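Local coordinates for glucose import ATP-binding protein GlcV (Sulfolobus solfataricus, PDB 1OXX) that hydrolyses ATP to supply the energy for glucose uptake through an ABC transporter, of which it is the nucleotide-binding subunit, at residues L261-S266 with E322-Y327; I274-E279 with V340-D345. The protein carries 1 engineered substitution. All blocks are in the same frame, centred on the assembly; numbering follows the deposited sequence.

Contact 1: residues L261-S266 with E322-Y327; sequences LRFPVS and EEIFTY
Leu261, Phe263 and Ile324 meet in the apolar interior of the C-terminal domain, where the edge strands of two antiparallel sheets face each other through their side chains. The closest CA atoms, Leu261 CA and Glu322 CA, stand 10.3 Å apart, a spacing that rules out strand pairing here and leaves side chains to bridge the gap. Ile324 does this with its delta methyl: CG1 lies anti to the carbonyl carbon (chi1 -70°) and the chain then runs out extended (chi2 178°), which carries CD1 far from its own backbone. There it meets Leu261 tip to tip, Ile324 CD1 lying 3.7 Å from Leu261 CD1. The same methyl sits at the rim of the Phe263 ring, near the ring plane, with Ile324 CD1 4.3 Å from Phe263 CZ; the isoleucine comes to the edge of the ring and not over its face. Leu261 and Phe263 alternate with Arg262, so both point inward from one side of their strand. The family of the later strands is placed in the OB clan; here two antiparallel five-strand sheets pack face to face, and Arg262 is backbone-bonded to Val296 of the other sheet. Ile324 also packs on Ile315 of the adjacent strand and on Leu247 of the opposing sheet. All three touching residues are buried, yet the two segments cover only 73 Å² between them, the touching atoms being two methyls and one ring carbon. Just past Phe263 the chain leaves the strand by an inverse gamma turn centred on Pro264, its weak bond running from Val265 N to Phe263 O at 2.8 Å.

Contact 2: residues I274-E279 with V340-D345; sequences IGIRPE and VYVRKD
The guanidinium of Arg343 meets a water at its edge, in its own plane, and that water leads across to the backbone of Glu279. Arg343 NE donates to the water oxygen at 2.8 Å, and the water in turn donates to Glu279 O, also at 2.8 Å, so a single molecule spans the gap with one bond to each segment. The group has further partners: Arg343 NH1 is bonded to Ser292 OG, and a cation-pi interaction pairs the guanidinium with Trp293. Together these hold the flat end by two of its nitrogens, which should limit its rotation.

Deeper in, the contact is apolar. Ile276 and Val342 cross at a slant, Ile276 CD1 lying 3.9 Å from Val342 CB and Ile276 CG1 4.0 Å from Val342 CG1. The Ile276 branch starts opposite its backbone N (chi1 -170°) and turns at the next bond (chi2 77°), laying CD1 against the flank of Val342, where it also comes within 4.2 Å of Arg343 O. Strands 271-276 and 337-342 belong to different antiparallel sheets of the C-terminal domain, the latter in a family placed in the OB clan, and Ile276 CA and Val342 CA, the nearest pair, are 7.9 Å apart. Phe263 and Val296 also pack on Val342, while Val281 touches Ile276. Both chains leave their strands and enter short 3-10 segments, at 278-279 and 344-345, and the water lies beyond the strand ends. On the far side, Arg277 donates to the carbonyls of Tyr229, Ala238 and Glu243, tying this part of the domain to the preceding helical region.

Overall arrangement
Contact 1 and contact 2 join the same two antiparallel sheets, their centres about 6 Å apart, and their segments alternate along the chain. Strand 261-263 is followed by 271-276 in one sheet, strand 324-328 by 337-342 in the other. Phe263 bridges the two contacts by packing on both Ile274 and Val342, and Val265 CG2 lies 3.7 Å from Ile274 CD1. A polar tie is also probable: Thr326 OG1 and Pro278 O are 2.7 Å apart, a likely hydrogen bond. Both contacts lie away from the inferred ATP-binding residues, such as Lys44 and Glu166, and belong to a C-terminal domain of unknown function.

Contact 1: residues L261-S266 with E322-Y327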
loop_
_atom_site.group_PDB
_atom_site.type_symbol
_atom_site.label_atom_id
_atom_site.label_comp_id
_atom_site.label_asym_id
_atom_site.label_seq_id
_atom_site.Cartn_x
_atom_site.Cartn_y
_atom_site.Cartn_z
ATOM N N LEU A 261 -30.659 11.656 6.649
ATOM C CA LEU A 261 -30.322 10.673 5.644
ATOM C C LEU A 261 -30.821 9.298 6.056
ATOM O O LEU A 261 -30.887 8.964 7.248
ATOM C CB LEU A 261 -28.810 10.608 5.442
ATOM C CG LEU A 261 -28.116 11.878 4.975
ATOM C CD1 LEU A 261 -26.647 11.559 4.715
ATOM C CD2 LEU A 261 -28.761 12.442 3.731
ATOM N N ARG A 262 -31.171 8.500 5.053
ATOM C CA ARG A 262 -31.603 7.129 5.253
ATOM C C ARG A 262 -31.052 6.262 4.124
ATOM O O ARG A 262 -31.403 6.468 2.954
ATOM C CB ARG A 262 -33.122 7.029 5.316
ATOM C CG ARG A 262 -33.600 5.703 5.888
ATOM C CD ARG A 262 -35.068 5.713 6.268
ATOM N NE ARG A 262 -35.901 6.014 5.113
ATOM C CZ ARG A 262 -37.157 6.398 5.183
ATOM N NH1 ARG A 262 -37.749 6.542 6.365
ATOM N NH2 ARG A 262 -37.829 6.640 4.068
ATOM N N PHE A 263 -30.201 5.296 4.478
ATOM C CA PHE A 263 -29.551 4.403 3.519
ATOM C C PHE A 263 -30.307 3.098 3.471
ATOM O O PHE A 263 -30.579 2.514 4.509
ATOM C CB PHE A 263 -28.105 4.146 3.945
ATOM C CG PHE A 263 -27.241 5.353 3.844
ATOM C CD1 PHE A 263 -27.218 6.286 4.863
ATOM C CD2 PHE A 263 -26.464 5.570 2.722
ATOM C CE1 PHE A 263 -26.421 7.419 4.754
ATOM C CE2 PHE A 263 -25.661 6.697 2.624
ATOM C CZ PHE A 263 -25.658 7.620 3.648
ATOM N N PRO A 264 -30.665 2.656 2.268
ATOM C CA PRO A 264 -31.502 1.455 2.092
ATOM C C PRO A 264 -30.767 0.133 2.215
ATOM O O PRO A 264 -30.707 -0.692 1.290
ATOM C CB PRO A 264 -32.064 1.644 0.682
ATOM C CG PRO A 264 -31.049 2.411 -0.008
ATOM C CD PRO A 264 -30.405 3.336 0.990
ATOM N N VAL A 265 -30.206 -0.074 3.398
ATOM C CA VAL A 265 -29.467 -1.286 3.724
ATOM C C VAL A 265 -29.769 -1.635 5.168
ATOM O O VAL A 265 -30.318 -0.836 5.897
ATOM C CB VAL A 265 -27.936 -1.113 3.529
ATOM C CG1 VAL A 265 -27.608 -0.919 2.051
ATOM C CG2 VAL A 265 -27.401 0.034 4.378
ATOM N N SER A 266 -29.411 -2.845 5.573
ATOM C CA SER A 266 -29.645 -3.275 6.940
ATOM C C SER A 266 -28.580 -4.281 7.384
ATOM O O SER A 266 -27.852 -4.838 6.576
ATOM C CB SER A 266 -31.041 -3.902 7.041
ATOM O OG SER A 266 -31.382 -4.234 8.378
ATOM N N GLU A 322 -22.539 13.838 11.803
ATOM C CA GLU A 322 -21.810 12.914 10.926
ATOM C C GLU A 322 -21.511 13.620 9.623
ATOM O O GLU A 322 -22.313 14.405 9.145
ATOM C CB GLU A 322 -22.624 11.652 10.659
ATOM C CG GLU A 322 -22.944 10.834 11.898
ATOM C CD GLU A 322 -21.718 10.198 12.518
ATOM O OE1 GLU A 322 -21.304 10.615 13.619
ATOM O OE2 GLU A 322 -21.168 9.273 11.903
ATOM N N GLU A 323 -20.349 13.337 9.057
ATOM C CA GLU A 323 -19.927 14.021 7.838
ATOM C C GLU A 323 -19.827 13.121 6.621
ATOM O O GLU A 323 -19.529 11.925 6.713
ATOM C CB GLU A 323 -18.560 14.654 8.051
ATOM C CG GLU A 323 -18.531 15.752 9.100
ATOM C CD GLU A 323 -17.132 16.268 9.380
ATOM O OE1 GLU A 323 -16.143 15.708 8.850
ATOM O OE2 GLU A 323 -17.016 17.240 10.154
ATOM N N ILE A 324 -20.080 13.730 5.466
ATOM C CA ILE A 324 -19.851 13.106 4.182
ATOM C C ILE A 324 -19.152 14.149 3.310
ATOM O O ILE A 324 -19.617 15.301 3.167
ATOM C CB ILE A 324 -21.144 12.688 3.502
ATOM C CG1 ILE A 324 -21.792 11.518 4.231
ATOM C CG2 ILE A 324 -20.869 12.323 2.071
ATOM C CD1 ILE A 324 -23.109 11.126 3.596
ATOM N N PHE A 325 -18.006 13.766 2.763
ATOM C CA PHE A 325 -17.353 14.609 1.773
ATOM C C PHE A 325 -17.350 13.956 0.407
ATOM O O PHE A 325 -17.410 12.717 0.256
ATOM C CB PHE A 325 -15.929 15.026 2.177
ATOM C CG PHE A 325 -14.941 13.899 2.220
ATOM C CD1 PHE A 325 -14.196 13.567 1.109
ATOM C CD2 PHE A 325 -14.773 13.166 3.376
ATOM C CE1 PHE A 325 -13.295 12.506 1.160
ATOM C CE2 PHE A 325 -13.883 12.113 3.427
ATOM C CZ PHE A 325 -13.141 11.794 2.316
ATOM N N THR A 326 -17.306 14.812 -0.598
ATOM C CA THR A 326 -17.242 14.387 -1.975
ATOM C C THR A 326 -16.504 15.474 -2.760
ATOM O O THR A 326 -16.261 16.567 -2.241
ATOM C CB THR A 326 -18.654 14.160 -2.532
ATOM O OG1 THR A 326 -18.557 13.541 -3.818
ATOM C CG2 THR A 326 -19.351 15.472 -2.800
ATOM N N TYR A 327 -16.120 15.179 -3.996
ATOM C CA TYR A 327 -15.363 16.123 -4.818
ATOM C C TYR A 327 -16.192 16.605 -5.991
ATOM O O TYR A 327 -16.919 15.839 -6.612
ATOM C CB TYR A 327 -14.058 15.511 -5.330
ATOM C CG TYR A 327 -13.130 15.094 -4.249
ATOM C CD1 TYR A 327 -13.079 13.771 -3.816
ATOM C CD2 TYR A 327 -12.299 16.019 -3.632
ATOM C CE1 TYR A 327 -12.239 13.401 -2.810
ATOM C CE2 TYR A 327 -11.458 15.658 -2.599
ATOM C CZ TYR A 327 -11.426 14.338 -2.198
ATOM O OH TYR A 327 -10.578 13.959 -1.181
#

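Contact 2: residues I274-E279 with V340-D345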
loop_
_atom_site.group_PDB
_atom_site.type_symbol
_atom_site.label_atom_id
_atom_site.label_comp_id
_atom_site.label_asym_id
_atom_site.label_seq_id
_atom_site.Cartn_x
_atom_site.Cartn_y
_atom_site.Cartn_z
ATOM N N ILE A 274 -21.967 2.860 8.183
ATOM C CA ILE A 274 -22.102 2.994 6.749
ATOM C C ILE A 274 -20.766 3.490 6.210
ATOM O O ILE A 274 -20.180 4.414 6.762
ATOM C CB ILE A 274 -23.211 4.034 6.423
ATOM C CG1 ILE A 274 -24.594 3.516 6.809
ATOM C CG2 ILE A 274 -23.178 4.433 4.949
ATOM C CD1 ILE A 274 -25.098 2.456 5.894
ATOM N N GLY A 275 -20.317 2.873 5.119
ATOM C CA GLY A 275 -19.158 3.321 4.380
ATOM C C GLY A 275 -19.588 3.731 2.991
ATOM O O GLY A 275 -20.218 2.951 2.272
ATOM N N ILE A 276 -19.282 4.971 2.613
ATOM C CA ILE A 276 -19.584 5.442 1.256
ATOM C C ILE A 276 -18.408 6.286 0.770
ATOM O O ILE A 276 -18.019 7.289 1.382
ATOM C CB ILE A 276 -20.970 6.181 1.173
ATOM C CG1 ILE A 276 -21.378 6.436 -0.288
ATOM C CG2 ILE A 276 -21.001 7.466 1.987
ATOM C CD1 ILE A 276 -21.930 5.200 -1.011
ATOM N N ARG A 277 -17.785 5.827 -0.307
ATOM C CA ARG A 277 -16.628 6.535 -0.834
ATOM C C ARG A 277 -17.046 7.849 -1.500
ATOM O O ARG A 277 -18.161 7.973 -2.021
ATOM C CB ARG A 277 -15.860 5.634 -1.791
ATOM C CG ARG A 277 -15.268 4.409 -1.127
ATOM C CD ARG A 277 -14.166 3.742 -1.973
ATOM N NE ARG A 277 -13.799 2.452 -1.410
ATOM C CZ ARG A 277 -12.994 2.277 -0.369
ATOM N NH1 ARG A 277 -12.393 3.312 0.214
ATOM N NH2 ARG A 277 -12.739 1.047 0.065
ATOM N N PRO A 278 -16.166 8.850 -1.498
ATOM C CA PRO A 278 -16.522 10.166 -2.064
ATOM C C PRO A 278 -16.970 10.118 -3.519
ATOM O O PRO A 278 -17.827 10.896 -3.903
ATOM C CB PRO A 278 -15.253 10.982 -1.883
ATOM C CG PRO A 278 -14.189 9.968 -1.739
ATOM C CD PRO A 278 -14.803 8.855 -0.943
ATOM N N GLU A 279 -16.411 9.229 -4.336
ATOM C CA GLU A 279 -16.825 9.130 -5.725
ATOM C C GLU A 279 -18.236 8.570 -5.874
ATOM O O GLU A 279 -18.821 8.658 -6.945
ATOM C CB GLU A 279 -15.847 8.276 -6.518
ATOM C CG GLU A 279 -15.802 6.807 -6.105
ATOM C CD GLU A 279 -14.689 6.471 -5.129
ATOM O OE1 GLU A 279 -14.265 7.358 -4.365
ATOM O OE2 GLU A 279 -14.255 5.279 -5.116
ATOM N N VAL A 340 -28.780 14.672 -1.236
ATOM C CA VAL A 340 -27.654 13.736 -1.226
ATOM C C VAL A 340 -28.024 12.452 -1.941
ATOM O O VAL A 340 -29.020 11.809 -1.612
ATOM C CB VAL A 340 -27.227 13.407 0.208
ATOM C CG1 VAL A 340 -26.008 12.501 0.216
ATOM C CG2 VAL A 340 -26.940 14.688 0.980
ATOM N N TYR A 341 -27.241 12.121 -2.960
ATOM C CA TYR A 341 -27.430 10.926 -3.749
ATOM C C TYR A 341 -26.208 10.045 -3.559
ATOM O O TYR A 341 -25.094 10.533 -3.355
ATOM C CB TYR A 341 -27.505 11.246 -5.245
ATOM C CG TYR A 341 -28.776 11.890 -5.717
ATOM C CD1 TYR A 341 -28.957 13.269 -5.653
ATOM C CD2 TYR A 341 -29.779 11.118 -6.269
ATOM C CE1 TYR A 341 -30.127 13.847 -6.111
ATOM C CE2 TYR A 341 -30.961 11.682 -6.711
ATOM C CZ TYR A 341 -31.123 13.046 -6.648
ATOM O OH TYR A 341 -32.299 13.610 -7.110
ATOM N N VAL A 342 -26.413 8.739 -3.633
ATOM C CA VAL A 342 -25.290 7.812 -3.626
ATOM C C VAL A 342 -25.473 6.739 -4.690
ATOM O O VAL A 342 -26.542 6.588 -5.269
ATOM C CB VAL A 342 -25.114 7.115 -2.254
ATOM C CG1 VAL A 342 -24.926 8.129 -1.115
ATOM C CG2 VAL A 342 -26.311 6.200 -1.945
ATOM N N ARG A 343 -24.401 5.996 -4.951
ATOM C CA ARG A 343 -24.480 4.797 -5.771
ATOM C C ARG A 343 -24.958 3.663 -4.868
ATOM O O ARG A 343 -24.234 3.225 -3.967
ATOM C CB ARG A 343 -23.105 4.440 -6.313
ATOM C CG ARG A 343 -22.514 5.500 -7.177
ATOM C CD ARG A 343 -23.218 5.644 -8.498
ATOM N NE ARG A 343 -22.424 6.370 -9.485
ATOM C CZ ARG A 343 -22.921 6.876 -10.587
ATOM N NH1 ARG A 343 -24.211 6.734 -10.852
ATOM N NH2 ARG A 343 -22.144 7.530 -11.434
ATOM N N LYS A 344 -26.174 3.177 -5.099
ATOM C CA LYS A 344 -26.749 2.149 -4.236
ATOM C C LYS A 344 -25.883 0.916 -4.036
ATOM O O LYS A 344 -25.739 0.429 -2.906
ATOM C CB LYS A 344 -28.102 1.733 -4.777
ATOM C CG LYS A 344 -28.806 0.678 -3.935
ATOM C CD LYS A 344 -30.136 0.308 -4.597
ATOM C CE LYS A 344 -30.847 -0.833 -3.875
ATOM N NZ LYS A 344 -31.608 -0.364 -2.686
ATOM N N ASP A 345 -25.308 0.415 -5.122
ATOM C CA ASP A 345 -24.519 -0.802 -5.046
ATOM C C ASP A 345 -23.167 -0.586 -4.410
ATOM O O ASP A 345 -22.440 -1.562 -4.172
ATOM C CB ASP A 345 -24.368 -1.475 -6.414
ATOM C CG ASP A 345 -23.544 -0.672 -7.389
ATOM O OD1 ASP A 345 -23.138 0.463 -7.061
ATOM O OD2 ASP A 345 -23.247 -1.108 -8.527
HETATM O O HOH W 1 -19.704 6.738 -8.746
#